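Local structure of LAE5 (Uncultured bacterium, 5JD3) at residues M22-G27 with R74-V79; D105-M110 with P148-M153; K29-G34 with V79-S84; V60-A65 with G221-A226. The protein probably hydrolyses carboxylic esters, as a GDSL-like lipase/acylhydrolase found in a lake metagenome. One frame throughout, in Å; residues are numbered along the deposited sequence.

Contact 1 of 4, residues M22-G27 with R74-V79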
loop_
_atom_site.group_PDB
_atom_site.type_symbol
_atom_site.label_atom_id
_atom_site.label_comp_id
_atom_site.label_asym_id
_atom_site.label_seq_id
_atom_site.Cartn_x
_atom_site.Cartn_y
_atom_site.Cartn_z
ATOM N N MET A 22 12.510 -9.558 -10.242
ATOM C CA MET A 22 13.753 -8.988 -10.697
ATOM C C MET A 22 14.234 -7.875 -9.802
ATOM O O MET A 22 15.378 -7.765 -9.530
ATOM C CB MET A 22 13.617 -8.580 -12.166
ATOM C CG MET A 22 14.326 -7.322 -12.588
ATOM S SD MET A 22 13.153 -6.123 -13.176
ATOM C CE MET A 22 13.603 -4.692 -12.202
ATOM N N TYR A 23 13.333 -7.083 -9.312
ATOM C CA TYR A 23 13.648 -5.941 -8.466
ATOM C C TYR A 23 14.179 -6.413 -7.118
ATOM O O TYR A 23 15.033 -5.768 -6.507
ATOM C CB TYR A 23 12.405 -5.064 -8.286
ATOM C CG TYR A 23 12.563 -3.920 -7.310
ATOM C CD1 TYR A 23 13.087 -2.702 -7.720
ATOM C CD2 TYR A 23 12.171 -4.051 -5.984
ATOM C CE1 TYR A 23 13.228 -1.650 -6.835
ATOM C CE2 TYR A 23 12.309 -3.006 -5.091
ATOM C CZ TYR A 23 12.837 -1.808 -5.523
ATOM O OH TYR A 23 12.975 -0.764 -4.639
ATOM N N PHE A 24 13.670 -7.556 -6.670
ATOM C CA PHE A 24 14.037 -8.113 -5.376
ATOM C C PHE A 24 15.194 -9.098 -5.484
ATOM O O PHE A 24 15.205 -9.964 -6.358
ATOM C CB PHE A 24 12.831 -8.807 -4.739
ATOM C CG PHE A 24 11.653 -7.902 -4.536
ATOM C CD1 PHE A 24 11.638 -6.990 -3.493
ATOM C CD2 PHE A 24 10.560 -7.962 -5.386
ATOM C CE1 PHE A 24 10.553 -6.154 -3.302
ATOM C CE2 PHE A 24 9.473 -7.127 -5.198
ATOM C CZ PHE A 24 9.471 -6.223 -4.155
ATOM N N ALA A 25 16.169 -8.963 -4.593
ATOM C CA ALA A 25 17.241 -9.943 -4.496
ATOM C C ALA A 25 16.680 -11.236 -3.916
ATOM O O ALA A 25 15.706 -11.210 -3.163
ATOM C CB ALA A 25 18.381 -9.416 -3.641
ATOM N N ALA A 26 17.284 -12.363 -4.273
ATOM C CA ALA A 26 16.807 -13.659 -3.807
ATOM C C ALA A 26 16.978 -13.805 -2.298
ATOM O O ALA A 26 17.975 -13.360 -1.731
ATOM C CB ALA A 26 17.531 -14.782 -4.533
ATOM N N GLY A 27 15.994 -14.426 -1.655
ATOM C CA GLY A 27 16.050 -14.671 -0.226
ATOM C C GLY A 27 15.813 -13.435 0.619
ATOM O O GLY A 27 16.111 -13.425 1.813
ATOM N N ARG A 74 13.120 -17.906 -6.189
ATOM C CA ARG A 74 13.488 -16.586 -5.690
ATOM C C ARG A 74 13.418 -16.516 -4.162
ATOM O O ARG A 74 14.116 -15.713 -3.540
ATOM C CB ARG A 74 12.590 -15.521 -6.327
ATOM C CG ARG A 74 13.011 -14.088 -6.050
ATOM C CD ARG A 74 14.453 -13.824 -6.454
ATOM N NE ARG A 74 14.619 -13.626 -7.890
ATOM C CZ ARG A 74 15.733 -13.166 -8.451
ATOM N NH1 ARG A 74 16.777 -12.854 -7.696
ATOM N NH2 ARG A 74 15.804 -13.013 -9.766
ATOM N N ARG A 75 12.581 -17.367 -3.570
ATOM C CA ARG A 75 12.487 -17.517 -2.115
ATOM C C ARG A 75 12.271 -16.190 -1.386
ATOM O O ARG A 75 13.057 -15.814 -0.515
ATOM C CB ARG A 75 13.745 -18.205 -1.576
ATOM C CG ARG A 75 13.966 -19.603 -2.136
ATOM C CD ARG A 75 15.214 -20.255 -1.559
ATOM N NE ARG A 75 15.091 -20.527 -0.130
ATOM C CZ ARG A 75 14.549 -21.629 0.376
ATOM N NH1 ARG A 75 14.070 -22.566 -0.430
ATOM N NH2 ARG A 75 14.482 -21.794 1.690
ATOM N N LEU A 76 11.198 -15.491 -1.741
ATOM C CA LEU A 76 10.900 -14.196 -1.139
ATOM C C LEU A 76 10.023 -14.340 0.101
ATOM O O LEU A 76 9.022 -15.056 0.092
ATOM C CB LEU A 76 10.226 -13.277 -2.158
ATOM C CG LEU A 76 11.111 -12.891 -3.343
ATOM C CD1 LEU A 76 10.345 -12.048 -4.353
ATOM C CD2 LEU A 76 12.366 -12.167 -2.869
ATOM N N ARG A 77 10.412 -13.639 1.160
ATOM C CA ARG A 77 9.740 -13.724 2.450
ATOM C C ARG A 77 8.896 -12.475 2.703
ATOM O O ARG A 77 9.424 -11.423 3.054
ATOM C CB ARG A 77 10.778 -13.910 3.556
ATOM C CG ARG A 77 10.222 -14.123 4.952
ATOM C CD ARG A 77 11.365 -14.276 5.943
ATOM N NE ARG A 77 10.912 -14.292 7.329
ATOM C CZ ARG A 77 11.723 -14.372 8.377
ATOM N NH1 ARG A 77 13.036 -14.441 8.198
ATOM N NH2 ARG A 77 11.224 -14.380 9.606
ATOM N N LEU A 78 7.584 -12.595 2.520
ATOM C CA LEU A 78 6.695 -11.444 2.636
ATOM C C LEU A 78 6.040 -11.340 4.010
ATOM O O LEU A 78 5.627 -12.343 4.594
ATOM C CB LEU A 78 5.615 -11.490 1.552
ATOM C CG LEU A 78 5.958 -10.821 0.216
ATOM C CD1 LEU A 78 7.030 -11.597 -0.537
ATOM C CD2 LEU A 78 4.710 -10.653 -0.638
ATOM N N VAL A 79 5.950 -10.113 4.517
ATOM C CA VAL A 79 5.349 -9.848 5.819
ATOM C C VAL A 79 4.228 -8.819 5.707
ATOM O O VAL A 79 4.422 -7.739 5.148
ATOM C CB VAL A 79 6.388 -9.332 6.833
ATOM C CG1 VAL A 79 5.795 -9.307 8.234
ATOM C CG2 VAL A 79 7.646 -10.189 6.796
HETATM O O HOH W 1 14.349 -16.317 2.639
#
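Leu-76 lays its CD2 methyl against Phe-24 and its neighbour: CD2 is 3.9 Å from Phe-24 CB and 3.5 Å from the carbonyl oxygen of Ala-25. CG of Phe-24 stands beside its own backbone N (chi1 -59°), which carries the ring away from the 74-79 segment to meet Tyr-106 edge-to-face, so that Leu-76 packs mainly on the root of the side chain.

Arg-74 wraps round the other flank. Its chain bends at chi2 and chi3, bringing CD to 3.8 Å from Ala-26 CB and setting one face of the guanidinium over the oxygen of Phe-24, with NH1 3.6 Å from Phe-24 O. A backbone bond joins the segments, from Gly-27 N to Arg-74 O at 3.0 Å. Just beyond it, Gly-27 CA makes a CA-H...O contact with Arg-75 O (3.2 Å). Gly-27 has a positive phi of 74°, a conformation that glycine adopts readily, and the chain turns there toward strand 29-34.

The pairing joins two loops on the N-terminal side of adjacent parallel strands, 29-34 and 77-82, at one rim of the central sheet in the three-layered alpha/beta/alpha fold of GDSL hydrolases.

Contact 2 of 4, residues D105-M110 with P148-M153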
loop_
_atom_site.group_PDB
_atom_site.type_symbol
_atom_site.label_atom_id
_atom_site.label_comp_id
_atom_site.label_asym_id
_atom_site.label_seq_id
_atom_site.Cartn_x
_atom_site.Cartn_y
_atom_site.Cartn_z
ATOM N N ASP A 105 14.615 -6.349 4.264
ATOM C CA ASP A 105 15.479 -5.999 3.145
ATOM C C ASP A 105 14.771 -4.984 2.259
ATOM O O ASP A 105 15.401 -4.121 1.651
ATOM C CB ASP A 105 15.855 -7.247 2.343
ATOM C CG ASP A 105 16.626 -8.257 3.167
ATOM O OD1 ASP A 105 17.669 -7.883 3.744
ATOM O OD2 ASP A 105 16.185 -9.422 3.246
ATOM N N TYR A 106 13.450 -5.101 2.198
ATOM C CA TYR A 106 12.622 -4.175 1.439
ATOM C C TYR A 106 11.403 -3.763 2.256
ATOM O O TYR A 106 10.896 -4.539 3.064
ATOM C CB TYR A 106 12.173 -4.803 0.118
ATOM C CG TYR A 106 13.298 -5.152 -0.828
ATOM C CD1 TYR A 106 13.729 -4.247 -1.789
ATOM C CD2 TYR A 106 13.920 -6.391 -0.772
ATOM C CE1 TYR A 106 14.753 -4.562 -2.660
ATOM C CE2 TYR A 106 14.945 -6.717 -1.638
ATOM C CZ TYR A 106 15.358 -5.799 -2.581
ATOM O OH TYR A 106 16.378 -6.121 -3.445
ATOM N N VAL A 107 10.939 -2.536 2.043
ATOM C CA VAL A 107 9.722 -2.062 2.687
ATOM C C VAL A 107 8.760 -1.478 1.661
ATOM O O VAL A 107 9.110 -0.559 0.920
ATOM C CB VAL A 107 10.013 -0.997 3.762
ATOM C CG1 VAL A 107 8.718 -0.358 4.240
ATOM C CG2 VAL A 107 10.769 -1.611 4.926
ATOM N N ALA A 108 7.550 -2.024 1.617
ATOM C CA ALA A 108 6.497 -1.474 0.777
ATOM C C ALA A 108 5.461 -0.786 1.655
ATOM O O ALA A 108 4.974 -1.367 2.625
ATOM C CB ALA A 108 5.854 -2.563 -0.064
ATOM N N MET A 109 5.134 0.458 1.325
ATOM C CA MET A 109 4.180 1.214 2.122
ATOM C C MET A 109 3.037 1.761 1.281
ATOM O O MET A 109 3.250 2.355 0.222
ATOM C CB MET A 109 4.883 2.358 2.856
ATOM C CG MET A 109 3.934 3.319 3.554
ATOM S SD MET A 109 4.776 4.415 4.708
ATOM C CE MET A 109 6.177 4.933 3.722
ATOM N N MET A 110 1.819 1.545 1.762
ATOM C CA MET A 110 0.633 2.093 1.127
ATOM C C MET A 110 -0.251 2.758 2.172
ATOM O O MET A 110 -0.890 2.084 2.981
ATOM C CB MET A 110 -0.139 1.003 0.391
ATOM C CG MET A 110 -1.476 1.471 -0.127
ATOM S SD MET A 110 -2.367 0.195 -1.020
ATOM C CE MET A 110 -3.993 0.923 -1.011
ATOM N N PRO A 148 17.854 4.402 3.999
ATOM C CA PRO A 148 19.237 3.907 4.046
ATOM C C PRO A 148 19.374 2.497 4.620
ATOM O O PRO A 148 20.353 1.817 4.313
ATOM C CB PRO A 148 19.944 4.920 4.959
ATOM C CG PRO A 148 19.030 6.099 5.031
ATOM C CD PRO A 148 17.660 5.533 4.923
ATOM N N THR A 149 18.417 2.064 5.436
ATOM C CA THR A 149 18.547 0.788 6.132
ATOM C C THR A 149 18.011 -0.392 5.322
ATOM O O THR A 149 18.054 -1.532 5.782
ATOM C CB THR A 149 17.826 0.815 7.499
ATOM O OG1 THR A 149 18.210 -0.332 8.268
ATOM C CG2 THR A 149 16.319 0.811 7.318
ATOM N N VAL A 150 17.513 -0.123 4.119
ATOM C CA VAL A 150 16.967 -1.183 3.274
ATOM C C VAL A 150 17.583 -1.187 1.879
ATOM O O VAL A 150 18.162 -0.192 1.441
ATOM C CB VAL A 150 15.436 -1.065 3.135
ATOM C CG1 VAL A 150 14.762 -1.210 4.491
ATOM C CG2 VAL A 150 15.061 0.257 2.480
ATOM N N LYS A 151 17.451 -2.314 1.185
ATOM C CA LYS A 151 17.944 -2.437 -0.183
ATOM C C LYS A 151 17.048 -1.683 -1.157
ATOM O O LYS A 151 17.483 -1.287 -2.238
ATOM C CB LYS A 151 18.039 -3.908 -0.594
ATOM C CG LYS A 151 19.149 -4.681 0.097
ATOM C CD LYS A 151 19.358 -6.040 -0.552
ATOM C CE LYS A 151 20.574 -6.745 0.023
ATOM N NZ LYS A 151 20.849 -8.035 -0.668
ATOM N N GLY A 152 15.792 -1.489 -0.768
ATOM C CA GLY A 152 14.839 -0.779 -1.598
ATOM C C GLY A 152 13.552 -0.472 -0.859
ATOM O O GLY A 152 13.146 -1.216 0.035
ATOM N N MET A 153 12.909 0.630 -1.230
ATOM C CA MET A 153 11.653 1.022 -0.606
ATOM C C MET A 153 10.597 1.339 -1.658
ATOM O O MET A 153 10.832 2.132 -2.570
ATOM C CB MET A 153 11.863 2.224 0.314
ATOM C CG MET A 153 10.680 2.508 1.223
ATOM S SD MET A 153 11.137 3.463 2.680
ATOM C CE MET A 153 9.629 3.348 3.639
#
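Tyr-106 and Val-107 pair in parallel with Gly-152 and Met-153, joining neighbouring strands of the central sheet; the helical connection between them makes this a beta-alpha-beta crossover of the GDSL hydrolase fold.

Two backbone hydrogen bonds open the pairing. Lys-151 N reaches Asp-105 O at 2.8 Å with its N-H bent to 144°, and Val-107 N reaches Gly-152 O at 3.3 Å along a straighter path. The same Gly-152 oxygen also receives a CA-H...O contact from Tyr-106 CA.

On one side of the sheet the interaction is CH-pi. CB of Lys-151 sits over one face of the Tyr-106 ring, displaced toward the rim, 4.2 Å from the ring centroid. The ring runs on past Gly-152, where a CB would come to 3.0 Å from Tyr-106 CD1, a clash that the glycine avoids. The hydroxyl is bonded to Ala-25 N in the N-terminal loop. A leucine in place of Tyr-106 is likely to leave Lys-151 CB without its ring face and the amide of Ala-25 without its mate.

On the other side, beneath helices 88-100 and 132-146, the contacts are apolar. Val-107 CG2 meets Val-150 CG1 at about a right angle. Met-153 runs out extended beside Val-107, its CE 3.9 Å from Val-107 CG1, while Met-109 bends at its last torsion (chi3 46°) and brings its own CE to 3.8 Å from Met-153 CE.

Contact 3 of 4, residues K29-G34 with V79-S84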
loop_
_atom_site.group_PDB
_atom_site.type_symbol
_atom_site.label_atom_id
_atom_site.label_comp_id
_atom_site.label_asym_id
_atom_site.label_seq_id
_atom_site.Cartn_x
_atom_site.Cartn_y
_atom_site.Cartn_z
ATOM N N LYS A 29 13.610 -10.332 2.500
ATOM C CA LYS A 29 12.362 -10.192 3.241
ATOM C C LYS A 29 11.697 -8.850 2.957
ATOM O O LYS A 29 12.280 -7.792 3.196
ATOM C CB LYS A 29 12.595 -10.345 4.746
ATOM C CG LYS A 29 11.381 -9.949 5.579
ATOM C CD LYS A 29 11.335 -10.675 6.914
ATOM C CE LYS A 29 12.328 -10.098 7.903
ATOM N NZ LYS A 29 12.036 -10.545 9.294
ATOM N N LEU A 30 10.472 -8.905 2.448
ATOM C CA LEU A 30 9.706 -7.702 2.150
ATOM C C LEU A 30 8.606 -7.473 3.182
ATOM O O LEU A 30 7.752 -8.333 3.396
ATOM C CB LEU A 30 9.097 -7.789 0.749
ATOM C CG LEU A 30 8.036 -6.742 0.402
ATOM C CD1 LEU A 30 8.621 -5.337 0.416
ATOM C CD2 LEU A 30 7.403 -7.048 -0.946
ATOM N N VAL A 31 8.634 -6.307 3.820
ATOM C CA VAL A 31 7.603 -5.938 4.780
ATOM C C VAL A 31 6.647 -4.924 4.163
ATOM O O VAL A 31 7.057 -3.839 3.753
ATOM C CB VAL A 31 8.209 -5.355 6.073
ATOM C CG1 VAL A 31 7.137 -4.665 6.903
ATOM C CG2 VAL A 31 8.893 -6.450 6.877
ATOM N N ILE A 32 5.371 -5.290 4.094
ATOM C CA ILE A 32 4.352 -4.418 3.525
ATOM C C ILE A 32 3.428 -3.893 4.618
ATOM O O ILE A 32 2.760 -4.666 5.307
ATOM C CB ILE A 32 3.527 -5.146 2.449
ATOM C CG1 ILE A 32 4.457 -5.764 1.403
ATOM C CG2 ILE A 32 2.541 -4.190 1.798
ATOM C CD1 ILE A 32 3.742 -6.591 0.359
ATOM N N ILE A 33 3.395 -2.573 4.772
ATOM C CA ILE A 33 2.663 -1.945 5.863
ATOM C C ILE A 33 1.657 -0.920 5.333
ATOM O O ILE A 33 1.919 -0.232 4.346
ATOM C CB ILE A 33 3.643 -1.276 6.862
ATOM C CG1 ILE A 33 2.900 -0.710 8.074
ATOM C CG2 ILE A 33 4.475 -0.200 6.173
ATOM C CD1 ILE A 33 3.816 -0.155 9.142
ATOM N N GLY A 34 0.497 -0.837 5.980
ATOM C CA GLY A 34 -0.537 0.096 5.567
ATOM C C GLY A 34 -1.840 -0.063 6.330
ATOM O O GLY A 34 -1.849 -0.513 7.476
ATOM N N VAL A 79 5.950 -10.113 4.517
ATOM C CA VAL A 79 5.349 -9.848 5.819
ATOM C C VAL A 79 4.228 -8.819 5.707
ATOM O O VAL A 79 4.422 -7.739 5.148
ATOM C CB VAL A 79 6.388 -9.332 6.833
ATOM C CG1 VAL A 79 5.795 -9.307 8.234
ATOM C CG2 VAL A 79 7.646 -10.189 6.796
ATOM N N ASN A 80 3.057 -9.153 6.240
ATOM C CA ASN A 80 1.931 -8.227 6.240
ATOM C C ASN A 80 1.839 -7.472 7.563
ATOM O O ASN A 80 1.596 -8.065 8.612
ATOM C CB ASN A 80 0.621 -8.974 5.966
ATOM C CG ASN A 80 -0.548 -8.036 5.692
ATOM O OD1 ASN A 80 -0.517 -6.855 6.042
ATOM N ND2 ASN A 80 -1.591 -8.566 5.065
ATOM N N GLN A 81 2.028 -6.158 7.504
ATOM C CA GLN A 81 1.925 -5.321 8.692
ATOM C C GLN A 81 0.843 -4.259 8.528
ATOM O O GLN A 81 0.982 -3.137 9.015
ATOM C CB GLN A 81 3.271 -4.662 9.002
ATOM C CG GLN A 81 4.289 -5.604 9.625
ATOM C CD GLN A 81 3.863 -6.090 10.997
ATOM O OE1 GLN A 81 3.627 -5.294 11.905
ATOM N NE2 GLN A 81 3.757 -7.405 11.154
ATOM N N GLY A 82 -0.236 -4.624 7.844
ATOM C CA GLY A 82 -1.344 -3.712 7.627
ATOM C C GLY A 82 -2.306 -3.664 8.799
ATOM O O GLY A 82 -2.726 -4.701 9.312
ATOM N N ASN A 83 -2.648 -2.451 9.225
ATOM C CA ASN A 83 -3.608 -2.246 10.307
ATOM C C ASN A 83 -4.782 -1.390 9.846
ATOM O O ASN A 83 -4.589 -0.271 9.379
ATOM C CB ASN A 83 -2.932 -1.589 11.513
ATOM C CG ASN A 83 -1.978 -2.522 12.233
ATOM O OD1 ASN A 83 -1.648 -3.600 11.739
ATOM N ND2 ASN A 83 -1.527 -2.108 13.411
ATOM N N SER A 84 -5.996 -1.913 9.990
ATOM C CA SER A 84 -7.197 -1.220 9.529
ATOM C C SER A 84 -7.396 0.138 10.201
ATOM O O SER A 84 -7.102 0.307 11.383
ATOM C CB SER A 84 -8.433 -2.092 9.766
ATOM O OG SER A 84 -8.331 -3.321 9.069
#
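Val-79 N donates to Leu-30 O and Val-79 O accepts from Ile-32 N, each at 2.8 Å, in the alternating pattern of parallel strands. Strands 29-34 and 79-82 run 15° apart; helix 59-70 lies between them in the chain, in a beta-alpha-beta unit at the edge of the GDSL hydrolase sheet.

Further backbone bonds continue the pairing. Gln-81 N donates to Ile-32 O, and at the far end Asn-83 N reaches Gly-34 O. Strand 29-34 leads directly to Ser-36, the likely nucleophile of a Ser-His-Asp triad.

Apolar contacts line the face of Val-31 and Val-79, whose side chains lie side by side and point the same way. Lys-29 runs out extended as far as CD, which lies 3.7 Å from Val-79 CG2; the chain then bends at chi3 and NZ goes on to Leu-102 O. Gln-81 CG touches Val-31 CG1. On the same face a side-chain carbon packs against a backbone oxygen, Ile-33 CG1 lying 3.2 Å from Gln-81 O.

Polar side-chain bonds gather at Asn-80 on the opposite face. Asn-80 OD1 closes an Asx turn on Gly-82 N, and ND2 bonds to Thr-38 O and His-55 O. Cutting Asn-80 back to alanine would probably leave the Gly-82 amide and both those carbonyls without a mate. The turn is tight: a CB on Gly-82 would stand only 3.2 Å from Asn-80 OD1.

Contact 4 of 4, residues V60-A65 with G221-A226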
loop_
_atom_site.group_PDB
_atom_site.type_symbol
_atom_site.label_atom_id
_atom_site.label_comp_id
_atom_site.label_asym_id
_atom_site.label_seq_id
_atom_site.Cartn_x
_atom_site.Cartn_y
_atom_site.Cartn_z
ATOM N N VAL A 60 -1.804 -8.413 -0.703
ATOM C CA VAL A 60 -0.588 -8.921 -0.076
ATOM C C VAL A 60 -0.540 -10.443 -0.179
ATOM O O VAL A 60 0.495 -11.021 -0.511
ATOM C CB VAL A 60 -0.491 -8.494 1.403
ATOM C CG1 VAL A 60 0.620 -9.258 2.113
ATOM C CG2 VAL A 60 -0.266 -6.994 1.508
ATOM N N ALA A 61 -1.672 -11.085 0.094
ATOM C CA ALA A 61 -1.783 -12.532 -0.043
ATOM C C ALA A 61 -1.665 -12.943 -1.506
ATOM O O ALA A 61 -1.154 -14.017 -1.821
ATOM C CB ALA A 61 -3.095 -13.023 0.544
ATOM N N LEU A 62 -2.142 -12.079 -2.396
ATOM C CA LEU A 62 -2.049 -12.323 -3.830
ATOM C C LEU A 62 -0.603 -12.242 -4.301
ATOM O O LEU A 62 -0.158 -13.061 -5.105
ATOM C CB LEU A 62 -2.914 -11.327 -4.602
ATOM C CG LEU A 62 -4.422 -11.543 -4.464
ATOM C CD1 LEU A 62 -5.192 -10.508 -5.259
ATOM C CD2 LEU A 62 -4.791 -12.945 -4.910
ATOM N N LEU A 63 0.123 -11.250 -3.793
ATOM C CA LEU A 63 1.542 -11.100 -4.097
ATOM C C LEU A 63 2.322 -12.322 -3.634
ATOM O O LEU A 63 3.151 -12.856 -4.369
ATOM C CB LEU A 63 2.108 -9.839 -3.440
ATOM C CG LEU A 63 1.671 -8.491 -4.012
ATOM C CD1 LEU A 63 2.244 -7.352 -3.184
ATOM C CD2 LEU A 63 2.105 -8.367 -5.459
ATOM N N ASN A 64 2.044 -12.759 -2.409
ATOM C CA ASN A 64 2.727 -13.906 -1.827
ATOM C C ASN A 64 2.489 -15.180 -2.634
ATOM O O ASN A 64 3.414 -15.956 -2.874
ATOM C CB ASN A 64 2.278 -14.108 -0.379
ATOM C CG ASN A 64 3.110 -15.142 0.352
ATOM O OD1 ASN A 64 4.235 -14.865 0.771
ATOM N ND2 ASN A 64 2.559 -16.338 0.515
ATOM N N ALA A 65 1.245 -15.384 -3.059
ATOM C CA ALA A 65 0.890 -16.549 -3.861
ATOM C C ALA A 65 1.541 -16.485 -5.239
ATOM O O ALA A 65 2.087 -17.475 -5.725
ATOM C CB ALA A 65 -0.621 -16.658 -3.994
ATOM N N GLY A 221 -10.310 -6.614 -7.535
ATOM C CA GLY A 221 -9.751 -5.308 -7.242
ATOM C C GLY A 221 -8.384 -5.408 -6.594
ATOM O O GLY A 221 -7.483 -4.626 -6.900
ATOM N N HIS A 222 -8.228 -6.374 -5.695
ATOM C CA HIS A 222 -6.943 -6.609 -5.048
ATOM C C HIS A 222 -5.918 -7.129 -6.052
ATOM O O HIS A 222 -4.720 -6.887 -5.908
ATOM C CB HIS A 222 -7.094 -7.592 -3.886
ATOM C CG HIS A 222 -7.634 -6.971 -2.635
ATOM N ND1 HIS A 222 -6.843 -6.269 -1.751
ATOM C CD2 HIS A 222 -8.885 -6.950 -2.117
ATOM C CE1 HIS A 222 -7.582 -5.842 -0.744
ATOM N NE2 HIS A 222 -8.826 -6.242 -0.941
ATOM N N GLN A 223 -6.396 -7.841 -7.067
ATOM C CA GLN A 223 -5.518 -8.346 -8.116
ATOM C C GLN A 223 -5.002 -7.187 -8.964
ATOM O O GLN A 223 -3.877 -7.224 -9.462
ATOM C CB GLN A 223 -6.247 -9.369 -8.990
ATOM C CG GLN A 223 -5.335 -10.139 -9.934
ATOM C CD GLN A 223 -4.428 -11.115 -9.207
ATOM O OE1 GLN A 223 -4.886 -12.127 -8.676
ATOM N NE2 GLN A 223 -3.135 -10.814 -9.179
ATOM N N VAL A 224 -5.833 -6.161 -9.120
ATOM C CA VAL A 224 -5.427 -4.941 -9.807
ATOM C C VAL A 224 -4.286 -4.277 -9.048
ATOM O O VAL A 224 -3.289 -3.860 -9.640
ATOM C CB VAL A 224 -6.602 -3.950 -9.952
ATOM C CG1 VAL A 224 -6.100 -2.571 -10.359
ATOM C CG2 VAL A 224 -7.622 -4.476 -10.953
ATOM N N ILE A 225 -4.438 -4.194 -7.730
ATOM C CA ILE A 225 -3.407 -3.631 -6.868
ATOM C C ILE A 225 -2.127 -4.458 -6.934
ATOM O O ILE A 225 -1.030 -3.916 -7.073
ATOM C CB ILE A 225 -3.878 -3.551 -5.403
ATOM C CG1 ILE A 225 -5.114 -2.659 -5.288
ATOM C CG2 ILE A 225 -2.765 -3.034 -4.508
ATOM C CD1 ILE A 225 -5.677 -2.576 -3.887
ATOM N N ALA A 226 -2.282 -5.775 -6.840
ATOM C CA ALA A 226 -1.147 -6.689 -6.849
ATOM C C ALA A 226 -0.385 -6.635 -8.170
ATOM O O ALA A 226 0.844 -6.650 -8.185
ATOM C CB ALA A 226 -1.613 -8.110 -6.567
#
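His-222 meets Leu-62 with the base of its side chain: His-222 CB lies 3.7 Å from Leu-62 CD1, while the imidazole leads away from residues 60-65 toward Pro-217 and Tyr-59. The same methyl presses on the backbone just after, coming 3.4 Å from Gln-223 N, so that Leu-62 beds its CD1 branch on the peptide link between the two residues.

Gln-223 then folds back over that leucine. Its chain, bent at chi2 (70°), crosses Leu-62 obliquely and puts OE1 beside both methyls, 3.8 Å from Leu-62 CD1 and 3.9 Å from Leu-62 CD2; the other end of the amide, NE2, bonds to Asn-227. Helices 59-70 and 219-232 are neighbours in one outer layer of the alpha/beta/alpha sandwich. Here the axes of segments 60-65 and 221-226 cross at -60°, 8.8 Å apart at closest.

One turn on from His-222, Ala-226 puts its CB between two consecutive leucines, 4.0 Å from Leu-62 CB and 3.9 Å from Leu-63 CD2. Leu-63, with CG beside its own backbone N (chi1 -71°), swings its CD2 branch across the alanine until that methyl also lies 3.5 Å from Ala-226 O.

Contact 3 is the buried heart of the set, about 8 Å from the centre of the chain, and contact 2 continues the same sheet through strand 106-110, which neighbours strand 29-34; both rely on backbone bonds between parallel strands. Contact 1 sits at the sheet's rim, about 18 Å from that centre and partly open to solvent. It shares Val-79 with contact 3, but a backbone bond and an arginine's aliphatic chain replace regular pairing. Contact 4 is buried too, yet purely by van der Waals packing between helices. It meets the sheet mainly through Val-60 and Leu-63, which both touch Ile-32 of contact 3, Leu-63 also reaching Leu-78 of contact 1, and nowhere touches contact 2.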